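Local coordinates for protein molybdopterin molybdotransferase (Pyrococcus horikoshii, PDB 1UZ5) that probably inserts molybdenum from molybdate into adenylyl-molybdopterin, releasing AMP, in a magnesium-dependent late step of molybdenum cofactor biosynthesis, at residues T66-L77 with E126-Y134; A265-V276 with I288-V297. All coordinates share one frame; numbering follows the deposited sequence.

Contact 1: residues T66-L77 with E126-Y134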
loop_
_atom_site.group_PDB
_atom_site.type_symbol
_atom_site.label_atom_id
_atom_site.label_comp_id
_atom_site.label_asym_id
_atom_site.label_seq_id
_atom_site.Cartn_x
_atom_site.Cartn_y
_atom_site.Cartn_z
ATOM N N THR A 66 30.395 -38.100 -18.599
ATOM C CA THR A 66 30.903 -38.582 -17.320
ATOM C C THR A 66 30.183 -39.826 -16.789
ATOM O O THR A 66 30.475 -40.280 -15.685
ATOM C CB THR A 66 30.764 -37.507 -16.233
ATOM O OG1 THR A 66 29.389 -37.419 -15.837
ATOM C CG2 THR A 66 31.233 -36.140 -16.750
ATOM N N PHE A 67 29.258 -40.375 -17.567
ATOM C CA PHE A 67 28.483 -41.526 -17.116
ATOM C C PHE A 67 29.253 -42.785 -16.715
ATOM O O PHE A 67 28.822 -43.507 -15.818
ATOM C CB PHE A 67 27.409 -41.868 -18.159
ATOM C CG PHE A 67 26.263 -40.884 -18.195
ATOM C CD1 PHE A 67 26.189 -39.841 -17.270
ATOM C CD2 PHE A 67 25.259 -40.997 -19.152
ATOM C CE1 PHE A 67 25.138 -38.927 -17.301
ATOM C CE2 PHE A 67 24.201 -40.086 -19.192
ATOM C CZ PHE A 67 24.141 -39.052 -18.266
ATOM N N MET A 68 30.385 -43.043 -17.360
ATOM C CA MET A 68 31.183 -44.226 -17.042
ATOM C C MET A 68 32.241 -43.951 -15.978
ATOM O O MET A 68 33.070 -44.810 -15.683
ATOM C CB MET A 68 31.862 -44.758 -18.309
ATOM C CG MET A 68 30.893 -45.153 -19.412
ATOM S SD MET A 68 29.666 -46.364 -18.854
ATOM C CE MET A 68 30.549 -47.905 -19.145
ATOM N N ALA A 69 32.211 -42.758 -15.396
ATOM C CA ALA A 69 33.188 -42.393 -14.375
ATOM C C ALA A 69 33.051 -43.205 -13.093
ATOM O O ALA A 69 31.950 -43.400 -12.579
ATOM C CB ALA A 69 33.079 -40.908 -14.054
ATOM N N SER A 70 34.185 -43.668 -12.580
ATOM C CA SER A 70 34.229 -44.441 -11.343
ATOM C C SER A 70 35.566 -44.149 -10.680
ATOM O O SER A 70 36.511 -43.712 -11.341
ATOM C CB SER A 70 34.106 -45.942 -11.630
ATOM O OG SER A 70 35.210 -46.422 -12.381
ATOM N N GLU A 71 35.646 -44.387 -9.375
ATOM C CA GLU A 71 36.881 -44.139 -8.643
ATOM C C GLU A 71 38.021 -44.992 -9.181
ATOM O O GLU A 71 39.188 -44.619 -9.076
ATOM C CB GLU A 71 36.675 -44.413 -7.155
ATOM C CG GLU A 71 35.682 -43.467 -6.499
ATOM C CD GLU A 71 35.541 -43.705 -5.008
ATOM O OE1 GLU A 71 35.144 -44.824 -4.619
ATOM O OE2 GLU A 71 35.828 -42.773 -4.226
ATOM N N ALA A 72 37.675 -46.133 -9.770
ATOM C CA ALA A 72 38.674 -47.039 -10.327
ATOM C C ALA A 72 39.104 -46.588 -11.718
ATOM O O ALA A 72 40.283 -46.653 -12.067
ATOM C CB ALA A 72 38.117 -48.458 -10.386
ATOM N N SER A 73 38.137 -46.141 -12.514
ATOM C CA SER A 73 38.412 -45.669 -13.865
ATOM C C SER A 73 37.781 -44.294 -14.073
ATOM O O SER A 73 36.643 -44.174 -14.529
ATOM C CB SER A 73 37.863 -46.660 -14.892
ATOM O OG SER A 73 36.472 -46.857 -14.712
ATOM N N PRO A 74 38.513 -43.230 -13.719
ATOM C CA PRO A 74 38.001 -41.867 -13.878
ATOM C C PRO A 74 37.959 -41.443 -15.336
ATOM O O PRO A 74 38.732 -41.937 -16.154
ATOM C CB PRO A 74 38.993 -41.037 -13.080
ATOM C CG PRO A 74 40.281 -41.778 -13.300
ATOM C CD PRO A 74 39.856 -43.220 -13.111
ATOM N N VAL A 75 37.045 -40.533 -15.658
ATOM C CA VAL A 75 36.930 -40.022 -17.018
ATOM C C VAL A 75 37.854 -38.820 -17.137
ATOM O O VAL A 75 37.965 -38.016 -16.210
ATOM C CB VAL A 75 35.485 -39.565 -17.338
ATOM C CG1 VAL A 75 35.460 -38.806 -18.663
ATOM C CG2 VAL A 75 34.564 -40.767 -17.406
ATOM N N ARG A 76 38.513 -38.693 -18.280
ATOM C CA ARG A 76 39.420 -37.584 -18.494
ATOM C C ARG A 76 38.815 -36.626 -19.518
ATOM O O ARG A 76 38.475 -37.031 -20.630
ATOM C CB ARG A 76 40.770 -38.093 -19.002
ATOM C CG ARG A 76 41.873 -37.057 -18.949
ATOM C CD ARG A 76 42.824 -37.183 -20.126
ATOM N NE ARG A 76 43.541 -38.451 -20.154
ATOM C CZ ARG A 76 44.366 -38.811 -21.132
ATOM N NH1 ARG A 76 44.571 -37.997 -22.159
ATOM N NH2 ARG A 76 44.986 -39.982 -21.086
ATOM N N LEU A 77 38.677 -35.360 -19.136
ATOM C CA LEU A 77 38.131 -34.348 -20.032
ATOM C C LEU A 77 39.167 -33.253 -20.267
ATOM O O LEU A 77 39.925 -32.903 -19.368
ATOM C CB LEU A 77 36.858 -33.736 -19.435
ATOM C CG LEU A 77 35.700 -34.680 -19.092
ATOM C CD1 LEU A 77 34.535 -33.871 -18.553
ATOM C CD2 LEU A 77 35.272 -35.464 -20.326
ATOM N N GLU A 126 43.901 -30.794 -18.293
ATOM C CA GLU A 126 42.788 -31.730 -18.365
ATOM C C GLU A 126 42.316 -32.003 -16.955
ATOM O O GLU A 126 42.981 -31.628 -15.995
ATOM C CB GLU A 126 43.225 -33.044 -19.018
ATOM C CG GLU A 126 43.761 -32.872 -20.420
ATOM C CD GLU A 126 43.662 -34.142 -21.229
ATOM O OE1 GLU A 126 42.525 -34.612 -21.442
ATOM O OE2 GLU A 126 44.713 -34.670 -21.648
ATOM N N ILE A 127 41.163 -32.644 -16.821
ATOM C CA ILE A 127 40.658 -32.949 -15.496
ATOM C C ILE A 127 40.173 -34.392 -15.417
ATOM O O ILE A 127 39.735 -34.966 -16.416
ATOM C CB ILE A 127 39.500 -31.996 -15.095
ATOM C CG1 ILE A 127 38.338 -32.130 -16.077
ATOM C CG2 ILE A 127 39.997 -30.556 -15.071
ATOM C CD1 ILE A 127 37.098 -31.318 -15.672
ATOM N N LEU A 128 40.265 -34.972 -14.224
ATOM C CA LEU A 128 39.823 -36.343 -14.004
ATOM C C LEU A 128 38.562 -36.330 -13.154
ATOM O O LEU A 128 38.511 -35.680 -12.109
ATOM C CB LEU A 128 40.915 -37.156 -13.299
ATOM C CG LEU A 128 42.215 -37.403 -14.070
ATOM C CD1 LEU A 128 43.193 -38.152 -13.178
ATOM C CD2 LEU A 128 41.929 -38.199 -15.334
ATOM N N ILE A 129 37.551 -37.055 -13.617
ATOM C CA ILE A 129 36.267 -37.143 -12.938
ATOM C C ILE A 129 36.066 -38.584 -12.474
ATOM O O ILE A 129 36.171 -39.518 -13.270
ATOM C CB ILE A 129 35.134 -36.720 -13.894
ATOM C CG1 ILE A 129 35.410 -35.294 -14.393
ATOM C CG2 ILE A 129 33.787 -36.798 -13.190
ATOM C CD1 ILE A 129 34.429 -34.793 -15.423
ATOM N N TYR A 130 35.770 -38.747 -11.189
ATOM C CA TYR A 130 35.606 -40.069 -10.582
ATOM C C TYR A 130 34.161 -40.449 -10.280
ATOM O O TYR A 130 33.877 -41.587 -9.897
ATOM C CB TYR A 130 36.415 -40.124 -9.282
ATOM C CG TYR A 130 37.883 -39.799 -9.458
ATOM C CD1 TYR A 130 38.790 -40.777 -9.858
ATOM C CD2 TYR A 130 38.361 -38.503 -9.251
ATOM C CE1 TYR A 130 40.140 -40.477 -10.051
ATOM C CE2 TYR A 130 39.711 -38.192 -9.443
ATOM C CZ TYR A 130 40.592 -39.186 -9.843
ATOM O OH TYR A 130 41.920 -38.890 -10.039
ATOM N N LYS A 131 33.252 -39.497 -10.449
ATOM C CA LYS A 131 31.841 -39.730 -10.176
ATOM C C LYS A 131 30.994 -39.129 -11.295
ATOM O O LYS A 131 31.234 -38.008 -11.731
ATOM C CB LYS A 131 31.477 -39.090 -8.835
ATOM C CG LYS A 131 30.060 -39.338 -8.360
ATOM C CD LYS A 131 29.832 -38.658 -7.020
ATOM C CE LYS A 131 28.432 -38.915 -6.487
ATOM N NZ LYS A 131 28.213 -38.226 -5.184
ATOM N N PRO A 132 29.999 -39.877 -11.788
ATOM C CA PRO A 132 29.172 -39.325 -12.860
ATOM C C PRO A 132 28.372 -38.112 -12.395
ATOM O O PRO A 132 27.910 -38.053 -11.257
ATOM C CB PRO A 132 28.263 -40.495 -13.234
ATOM C CG PRO A 132 29.092 -41.701 -12.880
ATOM C CD PRO A 132 29.672 -41.293 -11.550
ATOM N N ALA A 133 28.233 -37.133 -13.276
ATOM C CA ALA A 133 27.447 -35.951 -12.961
ATOM C C ALA A 133 26.089 -36.215 -13.594
ATOM O O ALA A 133 25.916 -37.193 -14.321
ATOM C CB ALA A 133 28.081 -34.711 -13.582
ATOM N N TYR A 134 25.121 -35.361 -13.307
ATOM C CA TYR A 134 23.802 -35.496 -13.896
ATOM C C TYR A 134 23.371 -34.110 -14.359
ATOM O O TYR A 134 23.770 -33.108 -13.775
ATOM C CB TYR A 134 22.797 -36.038 -12.879
ATOM C CG TYR A 134 22.759 -35.277 -11.576
ATOM C CD1 TYR A 134 23.585 -35.636 -10.512
ATOM C CD2 TYR A 134 21.903 -34.191 -11.410
ATOM C CE1 TYR A 134 23.557 -34.932 -9.311
ATOM C CE2 TYR A 134 21.869 -33.480 -10.219
ATOM C CZ TYR A 134 22.695 -33.854 -9.174
ATOM O OH TYR A 134 22.650 -33.152 -7.994
#

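Contact 2: residues A265-V276 with I288-V297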
loop_
_atom_site.group_PDB
_atom_site.type_symbol
_atom_site.label_atom_id
_atom_site.label_comp_id
_atom_site.label_asym_id
_atom_site.label_seq_id
_atom_site.Cartn_x
_atom_site.Cartn_y
_atom_site.Cartn_z
ATOM N N ALA A 265 -24.874 22.427 4.573
ATOM C CA ALA A 265 -25.798 21.618 3.797
ATOM C C ALA A 265 -26.524 22.496 2.789
ATOM O O ALA A 265 -26.717 22.102 1.637
ATOM C CB ALA A 265 -26.800 20.937 4.717
ATOM N N SER A 266 -26.907 23.694 3.219
ATOM C CA SER A 266 -27.620 24.621 2.349
ATOM C C SER A 266 -26.718 25.138 1.237
ATOM O O SER A 266 -27.173 25.374 0.116
ATOM C CB SER A 266 -28.174 25.800 3.158
ATOM O OG SER A 266 -27.135 26.654 3.602
ATOM N N VAL A 267 -25.439 25.322 1.545
ATOM C CA VAL A 267 -24.499 25.799 0.540
ATOM C C VAL A 267 -24.280 24.714 -0.512
ATOM O O VAL A 267 -24.249 24.990 -1.708
ATOM C CB VAL A 267 -23.147 26.181 1.172
ATOM C CG1 VAL A 267 -22.140 26.524 0.080
ATOM C CG2 VAL A 267 -23.335 27.369 2.100
ATOM N N ILE A 268 -24.138 23.476 -0.053
ATOM C CA ILE A 268 -23.937 22.350 -0.955
ATOM C C ILE A 268 -25.196 22.144 -1.791
ATOM O O ILE A 268 -25.125 21.850 -2.986
ATOM C CB ILE A 268 -23.630 21.058 -0.163
ATOM C CG1 ILE A 268 -22.292 21.209 0.569
ATOM C CG2 ILE A 268 -23.603 19.859 -1.098
ATOM C CD1 ILE A 268 -21.971 20.062 1.505
ATOM N N GLU A 269 -26.349 22.314 -1.153
ATOM C CA GLU A 269 -27.635 22.148 -1.818
ATOM C C GLU A 269 -27.805 23.118 -2.983
ATOM O O GLU A 269 -28.383 22.766 -4.014
ATOM C CB GLU A 269 -28.776 22.351 -0.816
ATOM C CG GLU A 269 -30.151 22.066 -1.385
ATOM C CD GLU A 269 -30.328 20.611 -1.769
ATOM O OE1 GLU A 269 -30.348 19.756 -0.859
ATOM O OE2 GLU A 269 -30.439 20.323 -2.979
ATOM N N GLU A 270 -27.299 24.337 -2.827
ATOM C CA GLU A 270 -27.422 25.336 -3.881
ATOM C C GLU A 270 -26.326 25.268 -4.938
ATOM O O GLU A 270 -26.483 25.814 -6.030
ATOM C CB GLU A 270 -27.473 26.742 -3.277
ATOM C CG GLU A 270 -26.238 27.155 -2.507
ATOM C CD GLU A 270 -26.397 28.527 -1.875
ATOM O OE1 GLU A 270 -27.298 28.688 -1.023
ATOM O OE2 GLU A 270 -25.624 29.442 -2.230
ATOM N N LEU A 271 -25.215 24.610 -4.619
ATOM C CA LEU A 271 -24.121 24.480 -5.577
ATOM C C LEU A 271 -24.246 23.152 -6.313
ATOM O O LEU A 271 -23.708 22.979 -7.410
ATOM C CB LEU A 271 -22.765 24.549 -4.869
ATOM C CG LEU A 271 -22.279 25.920 -4.403
ATOM C CD1 LEU A 271 -20.946 25.772 -3.687
ATOM C CD2 LEU A 271 -22.132 26.844 -5.602
ATOM N N GLY A 272 -24.966 22.217 -5.702
ATOM C CA GLY A 272 -25.148 20.913 -6.308
ATOM C C GLY A 272 -26.295 20.141 -5.690
ATOM O O GLY A 272 -27.427 20.615 -5.666
ATOM N N GLU A 273 -26.001 18.950 -5.181
ATOM C CA GLU A 273 -27.022 18.110 -4.569
ATOM C C GLU A 273 -26.531 17.440 -3.294
ATOM O O GLU A 273 -25.363 17.075 -3.181
ATOM C CB GLU A 273 -27.479 17.035 -5.559
ATOM C CG GLU A 273 -28.448 16.016 -4.969
ATOM C CD GLU A 273 -28.966 15.030 -6.004
ATOM O OE1 GLU A 273 -29.603 15.477 -6.984
ATOM O OE2 GLU A 273 -28.737 13.812 -5.840
ATOM N N VAL A 274 -27.435 17.287 -2.333
ATOM C CA VAL A 274 -27.111 16.644 -1.070
ATOM C C VAL A 274 -27.735 15.259 -1.067
ATOM O O VAL A 274 -28.952 15.121 -0.955
ATOM C CB VAL A 274 -27.663 17.441 0.137
ATOM C CG1 VAL A 274 -27.477 16.644 1.417
ATOM C CG2 VAL A 274 -26.949 18.778 0.254
ATOM N N LYS A 275 -26.901 14.235 -1.209
ATOM C CA LYS A 275 -27.375 12.856 -1.213
ATOM C C LYS A 275 -27.745 12.437 0.206
ATOM O O LYS A 275 -28.805 11.861 0.442
ATOM C CB LYS A 275 -26.285 11.925 -1.744
ATOM C CG LYS A 275 -25.867 12.181 -3.185
ATOM C CD LYS A 275 -26.847 11.570 -4.171
ATOM C CE LYS A 275 -26.329 11.679 -5.598
ATOM N NZ LYS A 275 -27.205 10.956 -6.561
ATOM N N VAL A 276 -26.860 12.734 1.150
ATOM C CA VAL A 276 -27.074 12.378 2.546
ATOM C C VAL A 276 -26.992 13.612 3.433
ATOM O O VAL A 276 -26.125 14.465 3.246
ATOM C CB VAL A 276 -26.011 11.364 3.030
ATOM C CG1 VAL A 276 -26.254 10.996 4.488
ATOM C CG2 VAL A 276 -26.035 10.124 2.150
ATOM N N ILE A 288 -22.784 15.237 6.284
ATOM C CA ILE A 288 -23.348 15.503 4.968
ATOM C C ILE A 288 -22.535 14.852 3.845
ATOM O O ILE A 288 -21.308 14.763 3.924
ATOM C CB ILE A 288 -23.379 17.022 4.692
ATOM C CG1 ILE A 288 -24.185 17.732 5.780
ATOM C CG2 ILE A 288 -23.973 17.294 3.321
ATOM C CD1 ILE A 288 -24.083 19.241 5.718
ATOM N N ILE A 289 -23.229 14.400 2.806
ATOM C CA ILE A 289 -22.587 13.798 1.639
ATOM C C ILE A 289 -23.332 14.308 0.416
ATOM O O ILE A 289 -24.535 14.084 0.273
ATOM C CB ILE A 289 -22.664 12.261 1.645
ATOM C CG1 ILE A 289 -22.040 11.703 2.919
ATOM C CG2 ILE A 289 -21.920 11.705 0.434
ATOM C CD1 ILE A 289 -22.137 10.202 3.033
ATOM N N GLY A 290 -22.619 15.007 -0.458
ATOM C CA GLY A 290 -23.243 15.535 -1.653
ATOM C C GLY A 290 -22.347 15.462 -2.873
ATOM O O GLY A 290 -21.284 14.829 -2.853
ATOM N N VAL A 291 -22.781 16.116 -3.942
ATOM C CA VAL A 291 -22.035 16.141 -5.190
ATOM C C VAL A 291 -22.173 17.507 -5.843
ATOM O O VAL A 291 -23.280 18.025 -5.996
ATOM C CB VAL A 291 -22.552 15.063 -6.176
ATOM C CG1 VAL A 291 -21.751 15.108 -7.468
ATOM C CG2 VAL A 291 -22.455 13.682 -5.539
ATOM N N ILE A 292 -21.039 18.094 -6.201
ATOM C CA ILE A 292 -21.003 19.390 -6.861
ATOM C C ILE A 292 -20.135 19.221 -8.103
ATOM O O ILE A 292 -18.974 18.814 -8.007
ATOM C CB ILE A 292 -20.381 20.474 -5.962
ATOM C CG1 ILE A 292 -21.218 20.644 -4.688
ATOM C CG2 ILE A 292 -20.295 21.789 -6.725
ATOM C CD1 ILE A 292 -20.658 21.669 -3.715
ATOM N N LYS A 293 -20.705 19.523 -9.264
ATOM C CA LYS A 293 -19.991 19.385 -10.527
ATOM C C LYS A 293 -19.338 18.011 -10.620
ATOM O O LYS A 293 -18.150 17.894 -10.911
ATOM C CB LYS A 293 -18.937 20.482 -10.667
ATOM C CG LYS A 293 -19.532 21.875 -10.775
ATOM C CD LYS A 293 -18.467 22.917 -11.071
ATOM C CE LYS A 293 -19.094 24.285 -11.287
ATOM N NZ LYS A 293 -18.079 25.321 -11.626
ATOM N N GLY A 294 -20.131 16.978 -10.348
ATOM C CA GLY A 294 -19.650 15.609 -10.415
ATOM C C GLY A 294 -18.641 15.177 -9.368
ATOM O O GLY A 294 -18.209 14.026 -9.368
ATOM N N LYS A 295 -18.271 16.073 -8.463
ATOM C CA LYS A 295 -17.290 15.730 -7.438
ATOM C C LYS A 295 -17.898 15.504 -6.059
ATOM O O LYS A 295 -18.683 16.316 -5.576
ATOM C CB LYS A 295 -16.227 16.825 -7.376
ATOM C CG LYS A 295 -15.581 17.064 -8.729
ATOM C CD LYS A 295 -14.545 18.156 -8.693
ATOM C CE LYS A 295 -13.889 18.302 -10.051
ATOM N NZ LYS A 295 -12.873 19.376 -10.046
ATOM N N PRO A 296 -17.554 14.376 -5.414
ATOM C CA PRO A 296 -18.081 14.072 -4.082
ATOM C C PRO A 296 -17.669 15.149 -3.078
ATOM O O PRO A 296 -16.554 15.671 -3.132
ATOM C CB PRO A 296 -17.450 12.718 -3.758
ATOM C CG PRO A 296 -17.283 12.087 -5.114
ATOM C CD PRO A 296 -16.762 13.248 -5.934
ATOM N N VAL A 297 -18.582 15.490 -2.176
ATOM C CA VAL A 297 -18.318 16.492 -1.149
ATOM C C VAL A 297 -18.777 15.901 0.175
ATOM O O VAL A 297 -19.873 15.347 0.271
ATOM C CB VAL A 297 -19.097 17.796 -1.411
ATOM C CG1 VAL A 297 -18.703 18.860 -0.381
ATOM C CG2 VAL A 297 -18.818 18.287 -2.814
HETATM O O HOH W 1 -23.547 20.442 -9.212
#

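Contact 1: residues T66-L77 with E126-Y134
Leu-77 and Ile-129 meet in an antiparallel strand pair, 75-77 with 126-129, on the face that carries Val-75, Leu-77, Ile-127 and Ile-129 in the mixed sheet of the MoeA N-terminal region. Their side chains cross at an angle, and the CD1 of Leu-77 lies 3.3 Å from the CD1 of Ile-129, tighter than a usual methyl contact. With CG1 beside its own backbone N (chi1 -57°), Ile-129 also brings CD1 to the CG2 of Thr-66. Val-75 faces Ile-129 in a hydrogen-bonded pair, as Leu-77 faces Ile-127; both bonds of each pair form. On the other face, Arg-76 lies against the CD2 of Leu-128. Its bent chain then crosses Glu-126, with guanidinium and carboxylate planes 77° apart. The salt bridge from Arg-76 NH1 to Glu-126 OE2 is long and weak at 3.4 Å. Where strand 75-83 begins and strand 126-129 ends, the Pro-74 ring runs alongside the Tyr-130 ring, the proline CB 3.2 Å from the tyrosine CD1. Beyond them, Pro-132 packs on Ala-69. Thr-66 OG1, also bonded to the Ala-63 carbonyl, accepts the N-H of Ala-133 at 2.8 Å in an almost straight bond (176°).

Contact 2: residues A265-V276 with I288-V297
Ile-268, on the helix 265-271, meets Val-297 and Ile-288 through its CD1. This methyl faces the CG1 of Val-297 tip to tip at 4.0 Å. It also touches the CG2 of Ile-288, where the two isoleucines pass one another head to tail. The other end of Ile-288 is packed tightly, its CD1 3.4 Å from the CB of Ala-265. Leu-271 crosses Ile-292, whose CD1 lies 3.8 Å from the leucine CB. Val-276 and Ile-289 run alongside each other, CB to CB at 3.7 Å.

Backbone bonds join strand 273-277, the outermost of its sheet within this chain, to strand 288-292, antiparallel, in the mixed sheet of the probable molybdopterin-binding domain. Glu-273 and Val-291 form a hydrogen-bonded pair. Next comes a classic beta bulge: Lys-275 and Val-276 both face Ile-289. The Ile-289 carbonyl takes a straight bond from Val-276 N (2.8 Å, 175°) and a weak one from Lys-275 N. At Gly-290 the backbones close to 4.1 Å between its CA and that of Val-274.

One water links the helix end to the hairpin turn. It donates to Leu-271 O and accepts from Lys-293 N at 3.0 Å.

From the N terminus, the chain passes helix 9-18 before it reaches contact 1. There it leaves 66-77, runs through 48 residues that hold strands but no helix, and returns at 126-134. In the sheet, strand 126-129 lies between 75-83 and 120-123, the latter outermost within this chain. The chain then goes on to the probable molybdopterin-binding domain, where contact 2 closes a shorter loop of 11 residues. It ties helix 263-271 and strand 273-277 to the hairpin 288-300. Helix 9-18 packs on this contact through Val-15 and Val-16. The contacts follow in series, neither nested nor crossed, on opposite sides of the chain's centre. The centres of contact 1 and contact 2 are about 83 Å apart.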